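Local coordinates for mandelate racemase/muconate lactonizing enzyme-like protein (Roseovarius sp. TM1035, PDB 3RCY), which probably catalyses a magnesium-dependent reaction of the mandelate racemase/muconate lactonizing enzyme family, its natural substrate not being established, at residues Pro283-Lys295 and Glu318-Pro330. Sequence-based numbering, arbitrary orientation.
Sequences PALGRAGGIWEMK and EWAANVHFAASIP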
ATOM      1  N   PRO A 283     -15.325 -22.006  10.878  1.00 12.39           N
ATOM      2  CA  PRO A 283     -16.022 -22.710   9.811  1.00 12.09           C
ATOM      3  C   PRO A 283     -17.020 -23.699  10.390  1.00 12.20           C
ATOM      4  O   PRO A 283     -16.816 -24.236  11.491  1.00 11.44           O
ATOM      5  CB  PRO A 283     -14.910 -23.477   9.108  1.00 12.33           C
ATOM      6  CG  PRO A 283     -13.916 -23.784  10.227  1.00 10.11           C
ATOM      7  CD  PRO A 283     -13.963 -22.535  11.104  1.00 12.61           C
ATOM      8  N   ALA A 284     -18.119 -23.889   9.672  1.00 11.66           N
ATOM      9  CA  ALA A 284     -18.974 -25.035   9.917  1.00 12.05           C
ATOM     10  C   ALA A 284     -18.456 -26.140   9.003  1.00 12.13           C
ATOM     11  O   ALA A 284     -18.573 -26.038   7.777  1.00 12.22           O
ATOM     12  CB  ALA A 284     -20.431 -24.691   9.588  1.00 11.64           C
ATOM     13  N   LEU A 285     -17.881 -27.189   9.592  1.00 12.21           N
ATOM     14  CA  LEU A 285     -17.265 -28.277   8.809  1.00 12.71           C
ATOM     15  C   LEU A 285     -18.228 -28.941   7.823  1.00 13.37           C
ATOM     16  O   LEU A 285     -17.812 -29.397   6.753  1.00 13.83           O
ATOM     17  CB  LEU A 285     -16.627 -29.325   9.726  1.00 12.65           C
ATOM     18  CG  LEU A 285     -15.158 -29.056  10.109  1.00  9.00           C
ATOM     19  CD1 LEU A 285     -15.002 -27.770  10.921  1.00 12.91           C
ATOM     20  CD2 LEU A 285     -14.580 -30.227  10.890  1.00 13.00           C
ATOM     21  N   GLY A 286     -19.509 -28.984   8.188  1.00 13.19           N
ATOM     22  CA  GLY A 286     -20.564 -29.509   7.303  1.00 13.32           C
ATOM     23  C   GLY A 286     -20.904 -28.585   6.143  1.00 13.14           C
ATOM     24  O   GLY A 286     -21.672 -28.952   5.254  1.00 13.70           O
ATOM     25  N   ARG A 287     -20.341 -27.383   6.163  1.00 12.86           N
ATOM     26  CA  ARG A 287     -20.517 -26.422   5.082  1.00 12.78           C
ATOM     27  C   ARG A 287     -19.226 -26.158   4.321  1.00 12.31           C
ATOM     28  O   ARG A 287     -19.228 -26.045   3.093  1.00 12.74           O
ATOM     29  CB  ARG A 287     -21.046 -25.087   5.637  1.00 12.89           C
ATOM     30  CG  ARG A 287     -20.833 -23.898   4.687  1.00 13.58           C
ATOM     31  CD  ARG A 287     -21.571 -22.668   5.165  1.00 13.27           C
ATOM     32  NE  ARG A 287     -22.984 -22.697   4.784  1.00 14.11           N
ATOM     33  CZ  ARG A 287     -23.954 -22.098   5.468  1.00 13.76           C
ATOM     34  NH1 ARG A 287     -23.676 -21.447   6.592  1.00 14.15           N
ATOM     35  NH2 ARG A 287     -25.203 -22.155   5.031  1.00 13.93           N
ATOM     36  N   ALA A 288     -18.124 -26.050   5.057  1.00 12.25           N
ATOM     37  CA  ALA A 288     -16.929 -25.389   4.544  1.00 12.08           C
ATOM     38  C   ALA A 288     -16.014 -26.255   3.698  1.00 11.96           C
ATOM     39  O   ALA A 288     -14.988 -25.773   3.218  1.00 11.93           O
ATOM     40  CB  ALA A 288     -16.144 -24.717   5.697  1.00 11.69           C
ATOM     41  N   GLY A 289     -16.372 -27.524   3.523  1.00 12.13           N
ATOM     42  CA  GLY A 289     -15.578 -28.435   2.699  1.00 12.43           C
ATOM     43  C   GLY A 289     -15.131 -29.699   3.412  1.00 12.74           C
ATOM     44  O   GLY A 289     -14.435 -30.530   2.822  1.00 13.30           O
ATOM     45  N   GLY A 290     -15.511 -29.829   4.679  1.00 12.39           N
ATOM     46  CA  GLY A 290     -15.183 -30.996   5.493  1.00 12.49           C
ATOM     47  C   GLY A 290     -13.889 -30.887   6.288  1.00 12.53           C
ATOM     48  O   GLY A 290     -13.268 -29.821   6.354  1.00 12.01           O
ATOM     49  N   ILE A 291     -13.486 -32.011   6.879  1.00 12.69           N
ATOM     50  CA  ILE A 291     -12.383 -32.055   7.848  1.00 12.69           C
ATOM     51  C   ILE A 291     -11.030 -31.710   7.220  1.00 12.77           C
ATOM     52  O   ILE A 291     -10.296 -30.879   7.756  1.00 13.20           O
ATOM     53  CB  ILE A 291     -12.324 -33.429   8.583  1.00 12.79           C
ATOM     54  CG1 ILE A 291     -13.589 -33.644   9.422  1.00 12.76           C
ATOM     55  CG2 ILE A 291     -11.051 -33.551   9.457  1.00 12.68           C
ATOM     56  CD1 ILE A 291     -13.813 -35.090   9.888  1.00 13.46           C
ATOM     57  N   TRP A 292     -10.708 -32.346   6.095  1.00 12.89           N
ATOM     58  CA  TRP A 292      -9.405 -32.163   5.438  1.00 12.96           C
ATOM     59  C   TRP A 292      -9.222 -30.741   4.920  1.00 13.00           C
ATOM     60  O   TRP A 292      -8.178 -30.135   5.133  1.00 12.87           O
ATOM     61  CB  TRP A 292      -9.233 -33.169   4.297  1.00 13.23           C
ATOM     62  CG  TRP A 292      -7.816 -33.361   3.812  1.00 13.56           C
ATOM     63  CD1 TRP A 292      -7.305 -32.993   2.594  1.00 13.48           C
ATOM     64  CD2 TRP A 292      -6.736 -33.977   4.530  1.00 14.21           C
ATOM     65  NE1 TRP A 292      -5.972 -33.344   2.512  1.00 14.10           N
ATOM     66  CE2 TRP A 292      -5.601 -33.953   3.682  1.00 13.84           C
ATOM     67  CE3 TRP A 292      -6.620 -34.560   5.802  1.00 13.85           C
ATOM     68  CZ2 TRP A 292      -4.361 -34.488   4.068  1.00 15.08           C
ATOM     69  CZ3 TRP A 292      -5.391 -35.092   6.189  1.00 14.75           C
ATOM     70  CH2 TRP A 292      -4.272 -35.048   5.320  1.00 14.55           C
ATOM     71  N   GLU A 293     -10.239 -30.218   4.237  1.00 12.78           N
ATOM     72  CA  GLU A 293     -10.212 -28.837   3.744  1.00 12.68           C
ATOM     73  C   GLU A 293     -10.006 -27.858   4.912  1.00 12.60           C
ATOM     74  O   GLU A 293      -9.223 -26.910   4.810  1.00 12.70           O
ATOM     75  CB  GLU A 293     -11.499 -28.532   2.953  1.00 12.55           C
ATOM     76  CG  GLU A 293     -11.634 -27.104   2.431  1.00 14.77           C
ATOM     77  CD  GLU A 293     -10.756 -26.789   1.230  1.00 12.43           C
ATOM     78  OE1 GLU A 293      -9.929 -27.633   0.807  1.00 14.77           O
ATOM     79  OE2 GLU A 293     -10.910 -25.673   0.697  1.00 14.90           O
ATOM     80  N   MET A 294     -10.670 -28.120   6.035  1.00 12.36           N
ATOM     81  CA  MET A 294     -10.499 -27.274   7.214  1.00 12.50           C
ATOM     82  C   MET A 294      -9.141 -27.430   7.910  1.00 12.31           C
ATOM     83  O   MET A 294      -8.687 -26.494   8.567  1.00 12.38           O
ATOM     84  CB  MET A 294     -11.673 -27.427   8.191  1.00 13.07           C
ATOM     85  CG  MET A 294     -12.970 -26.765   7.679  1.00 10.33           C
ATOM     86  SD  MET A 294     -12.719 -25.054   7.134  1.00 13.52           S
ATOM     87  CE  MET A 294     -12.482 -25.232   5.369  1.00  9.67           C
ATOM     88  N   LYS A 295      -8.495 -28.591   7.751  1.00 11.97           N
ATOM     89  CA  LYS A 295      -7.091 -28.752   8.170  1.00 11.76           C
ATOM     90  C   LYS A 295      -6.172 -27.820   7.375  1.00 11.79           C
ATOM     91  O   LYS A 295      -5.230 -27.228   7.919  1.00 11.64           O
ATOM     92  CB  LYS A 295      -6.622 -30.217   8.045  1.00 11.72           C
ATOM     93  CG  LYS A 295      -7.120 -31.159   9.159  1.00 12.89           C
ATOM     94  CD  LYS A 295      -6.401 -30.931  10.512  1.00 12.03           C
ATOM     95  CE  LYS A 295      -4.954 -31.427  10.513  1.00 13.43           C
ATOM     96  NZ  LYS A 295      -4.369 -31.411  11.902  1.00 11.71           N
ATOM     97  N   GLU A 318     -21.981 -33.418  13.154  1.00 12.31           N
ATOM     98  CA  GLU A 318     -21.063 -32.347  12.780  1.00 12.51           C
ATOM     99  C   GLU A 318     -20.171 -31.975  13.966  1.00 12.60           C
ATOM    100  O   GLU A 318     -18.990 -31.695  13.794  1.00 11.91           O
ATOM    101  CB  GLU A 318     -21.797 -31.108  12.263  1.00 12.81           C
ATOM    102  CG  GLU A 318     -20.838 -30.152  11.564  1.00 14.11           C
ATOM    103  CD  GLU A 318     -21.378 -28.745  11.418  1.00 13.57           C
ATOM    104  OE1 GLU A 318     -21.926 -28.194  12.404  1.00 14.40           O
ATOM    105  OE2 GLU A 318     -21.223 -28.178  10.320  1.00 13.68           O
ATOM    106  N   TRP A 319     -20.736 -32.000  15.171  1.00 13.28           N
ATOM    107  CA  TRP A 319     -19.965 -31.696  16.372  1.00 13.72           C
ATOM    108  C   TRP A 319     -18.833 -32.699  16.600  1.00 13.44           C
ATOM    109  O   TRP A 319     -17.753 -32.315  17.030  1.00 13.32           O
ATOM    110  CB  TRP A 319     -20.876 -31.635  17.594  1.00 15.01           C
ATOM    111  CG  TRP A 319     -20.189 -31.175  18.835  1.00 17.27           C
ATOM    112  CD1 TRP A 319     -19.554 -29.974  19.037  1.00 16.12           C
ATOM    113  CD2 TRP A 319     -20.070 -31.900  20.059  1.00 16.78           C
ATOM    114  NE1 TRP A 319     -19.049 -29.915  20.314  1.00 16.60           N
ATOM    115  CE2 TRP A 319     -19.354 -31.080  20.965  1.00 17.37           C
ATOM    116  CE3 TRP A 319     -20.498 -33.166  20.482  1.00 17.96           C
ATOM    117  CZ2 TRP A 319     -19.061 -31.486  22.269  1.00 17.51           C
ATOM    118  CZ3 TRP A 319     -20.198 -33.571  21.783  1.00 18.32           C
ATOM    119  CH2 TRP A 319     -19.492 -32.732  22.658  1.00 17.71           C
ATOM    120  N   ALA A 320     -19.085 -33.980  16.325  1.00 13.45           N
ATOM    121  CA  ALA A 320     -18.033 -34.999  16.429  1.00 13.39           C
ATOM    122  C   ALA A 320     -16.879 -34.707  15.465  1.00 13.05           C
ATOM    123  O   ALA A 320     -15.709 -34.844  15.836  1.00 12.41           O
ATOM    124  CB  ALA A 320     -18.589 -36.401  16.198  1.00 13.25           C
ATOM    125  N   ALA A 321     -17.212 -34.293  14.245  1.00 13.17           N
ATOM    126  CA  ALA A 321     -16.199 -33.859  13.281  1.00 13.15           C
ATOM    127  C   ALA A 321     -15.374 -32.709  13.855  1.00 13.36           C
ATOM    128  O   ALA A 321     -14.137 -32.746  13.816  1.00 13.66           O
ATOM    129  CB  ALA A 321     -16.832 -33.475  11.927  1.00 12.32           C
ATOM    130  N   ASN A 322     -16.059 -31.716  14.424  1.00 13.37           N
ATOM    131  CA  ASN A 322     -15.401 -30.579  15.084  1.00 13.18           C
ATOM    132  C   ASN A 322     -14.386 -31.007  16.150  1.00 13.29           C
ATOM    133  O   ASN A 322     -13.308 -30.421  16.271  1.00 13.10           O
ATOM    134  CB  ASN A 322     -16.436 -29.654  15.729  1.00 13.29           C
ATOM    135  CG  ASN A 322     -17.333 -28.961  14.715  1.00 14.07           C
ATOM    136  OD1 ASN A 322     -17.108 -29.030  13.510  1.00 13.48           O
ATOM    137  ND2 ASN A 322     -18.353 -28.278  15.211  1.00 13.43           N
ATOM    138  N   VAL A 323     -14.756 -32.017  16.933  1.00 12.85           N
ATOM    139  CA  VAL A 323     -13.931 -32.470  18.046  1.00 12.36           C
ATOM    140  C   VAL A 323     -12.654 -33.153  17.562  1.00 12.66           C
ATOM    141  O   VAL A 323     -11.565 -32.847  18.057  1.00 12.65           O
ATOM    142  CB  VAL A 323     -14.743 -33.363  19.028  1.00 12.33           C
ATOM    143  CG1 VAL A 323     -13.828 -34.051  20.042  1.00 12.38           C
ATOM    144  CG2 VAL A 323     -15.798 -32.512  19.752  1.00 12.07           C
ATOM    145  N   HIS A 324     -12.778 -34.060  16.590  1.00 12.78           N
ATOM    146  CA  HIS A 324     -11.590 -34.695  15.997  1.00 12.78           C
ATOM    147  C   HIS A 324     -10.653 -33.697  15.311  1.00 12.55           C
ATOM    148  O   HIS A 324      -9.418 -33.786  15.439  1.00 12.08           O
ATOM    149  CB  HIS A 324     -12.020 -35.803  15.034  1.00 13.03           C
ATOM    150  CG  HIS A 324     -12.543 -37.003  15.747  1.00 14.22           C
ATOM    151  ND1 HIS A 324     -11.717 -37.999  16.220  1.00 13.75           N
ATOM    152  CD2 HIS A 324     -13.795 -37.322  16.153  1.00 14.08           C
ATOM    153  CE1 HIS A 324     -12.445 -38.908  16.844  1.00 14.96           C
ATOM    154  NE2 HIS A 324     -13.708 -38.515  16.829  1.00 14.35           N
ATOM    155  N   PHE A 325     -11.251 -32.763  14.573  1.00 12.33           N
ATOM    156  CA  PHE A 325     -10.522 -31.669  13.946  1.00 12.16           C
ATOM    157  C   PHE A 325      -9.754 -30.881  15.012  1.00 12.11           C
ATOM    158  O   PHE A 325      -8.531 -30.722  14.917  1.00 12.58           O
ATOM    159  CB  PHE A 325     -11.503 -30.766  13.183  1.00 12.45           C
ATOM    160  CG  PHE A 325     -10.906 -29.466  12.698  1.00 14.81           C
ATOM    161  CD1 PHE A 325      -9.925 -29.453  11.709  1.00 12.72           C
ATOM    162  CD2 PHE A 325     -11.357 -28.254  13.207  1.00 12.65           C
ATOM    163  CE1 PHE A 325      -9.382 -28.250  11.255  1.00 14.81           C
ATOM    164  CE2 PHE A 325     -10.824 -27.039  12.753  1.00 14.82           C
ATOM    165  CZ  PHE A 325      -9.826 -27.047  11.774  1.00 12.47           C
ATOM    166  N   ALA A 326     -10.478 -30.421  16.032  1.00 11.37           N
ATOM    167  CA  ALA A 326      -9.906 -29.636  17.135  1.00 11.26           C
ATOM    168  C   ALA A 326      -8.811 -30.381  17.900  1.00 11.64           C
ATOM    169  O   ALA A 326      -7.822 -29.771  18.309  1.00 11.60           O
ATOM    170  CB  ALA A 326     -11.001 -29.214  18.091  1.00 10.84           C
ATOM    171  N   ALA A 327      -8.993 -31.690  18.101  1.00 11.11           N
ATOM    172  CA  ALA A 327      -8.010 -32.510  18.828  1.00 11.63           C
ATOM    173  C   ALA A 327      -6.635 -32.517  18.146  1.00 12.13           C
ATOM    174  O   ALA A 327      -5.607 -32.701  18.815  1.00 12.51           O
ATOM    175  CB  ALA A 327      -8.514 -33.927  18.975  1.00 11.46           C
ATOM    176  N   SER A 328      -6.630 -32.280  16.831  1.00 11.74           N
ATOM    177  CA  SER A 328      -5.442 -32.470  15.989  1.00 12.23           C
ATOM    178  C   SER A 328      -4.690 -31.191  15.618  1.00 12.73           C
ATOM    179  O   SER A 328      -3.638 -31.262  14.971  1.00 13.80           O
ATOM    180  CB  SER A 328      -5.839 -33.197  14.701  1.00 12.11           C
ATOM    181  OG  SER A 328      -6.517 -32.308  13.816  1.00 14.43           O
ATOM    182  N   ILE A 329      -5.213 -30.026  16.001  1.00 12.05           N
ATOM    183  CA  ILE A 329      -4.570 -28.761  15.617  1.00 11.69           C
ATOM    184  C   ILE A 329      -3.937 -28.028  16.802  1.00 12.19           C
ATOM    185  O   ILE A 329      -4.495 -28.015  17.898  1.00 12.84           O
ATOM    186  CB  ILE A 329      -5.534 -27.824  14.844  1.00 11.56           C
ATOM    187  CG1 ILE A 329      -6.715 -27.400  15.736  1.00  8.91           C
ATOM    188  CG2 ILE A 329      -5.998 -28.504  13.523  1.00  7.90           C
ATOM    189  CD1 ILE A 329      -7.557 -26.271  15.167  1.00 11.48           C
ATOM    190  N   PRO A 330      -2.754 -27.428  16.588  1.00 12.18           N
ATOM    191  CA  PRO A 330      -2.137 -26.687  17.683  1.00 12.15           C
ATOM    192  C   PRO A 330      -2.829 -25.353  17.946  1.00 11.89           C
ATOM    193  O   PRO A 330      -2.797 -24.864  19.072  1.00 11.75           O
ATOM    194  CB  PRO A 330      -0.686 -26.480  17.207  1.00 12.37           C
ATOM    195  CG  PRO A 330      -0.742 -26.572  15.734  1.00 14.08           C
ATOM    196  CD  PRO A 330      -1.867 -27.527  15.407  1.00 12.30           C
TER
HETATM  197  O   HOH W   1     -18.634 -27.380  12.244  1.00 13.01           O
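E318 reaches back through its extended side chain to G286, in the short turn just ahead of helix 290-295; beyond it two neighbouring helices of the enolase-superfamily barrel domain, 290-295 and 318-327, pack at 36° to each other, on either side of strand 307-308 in sequence. The anti lone pair of E318 OE2 takes the N-H of G286 at 2.9 Å. One turn on, A321 CB lies 4.0 Å from I291 CD1 and also meets L285 CD2. A water donates to N322 OD1 and accepts from L285 N, while N322 ND2 is bonded to the carbonyl of H311; L285 slides past this amide with CD1 3.6 Å from N322 OD1. F325 is the knob, seated among L285, I291, M294 and K295. With CG anti to the backbone N (chi1 170°), its ring extends to M294, F325 CE1 lying 3.9 Å from M294 CB. K295 bends back along this ring to S328 and I329, and its NZ also bonds L118 O and forms a salt bridge with E72 of a neighbouring subunit. A methionine in its place would probably leave that glutamate without its charged partner and S328 OG without its donor. K295 NZ gives S328 OG a 3.0 Å bond, and OG in turn donates to F325 O at 2.8 Å.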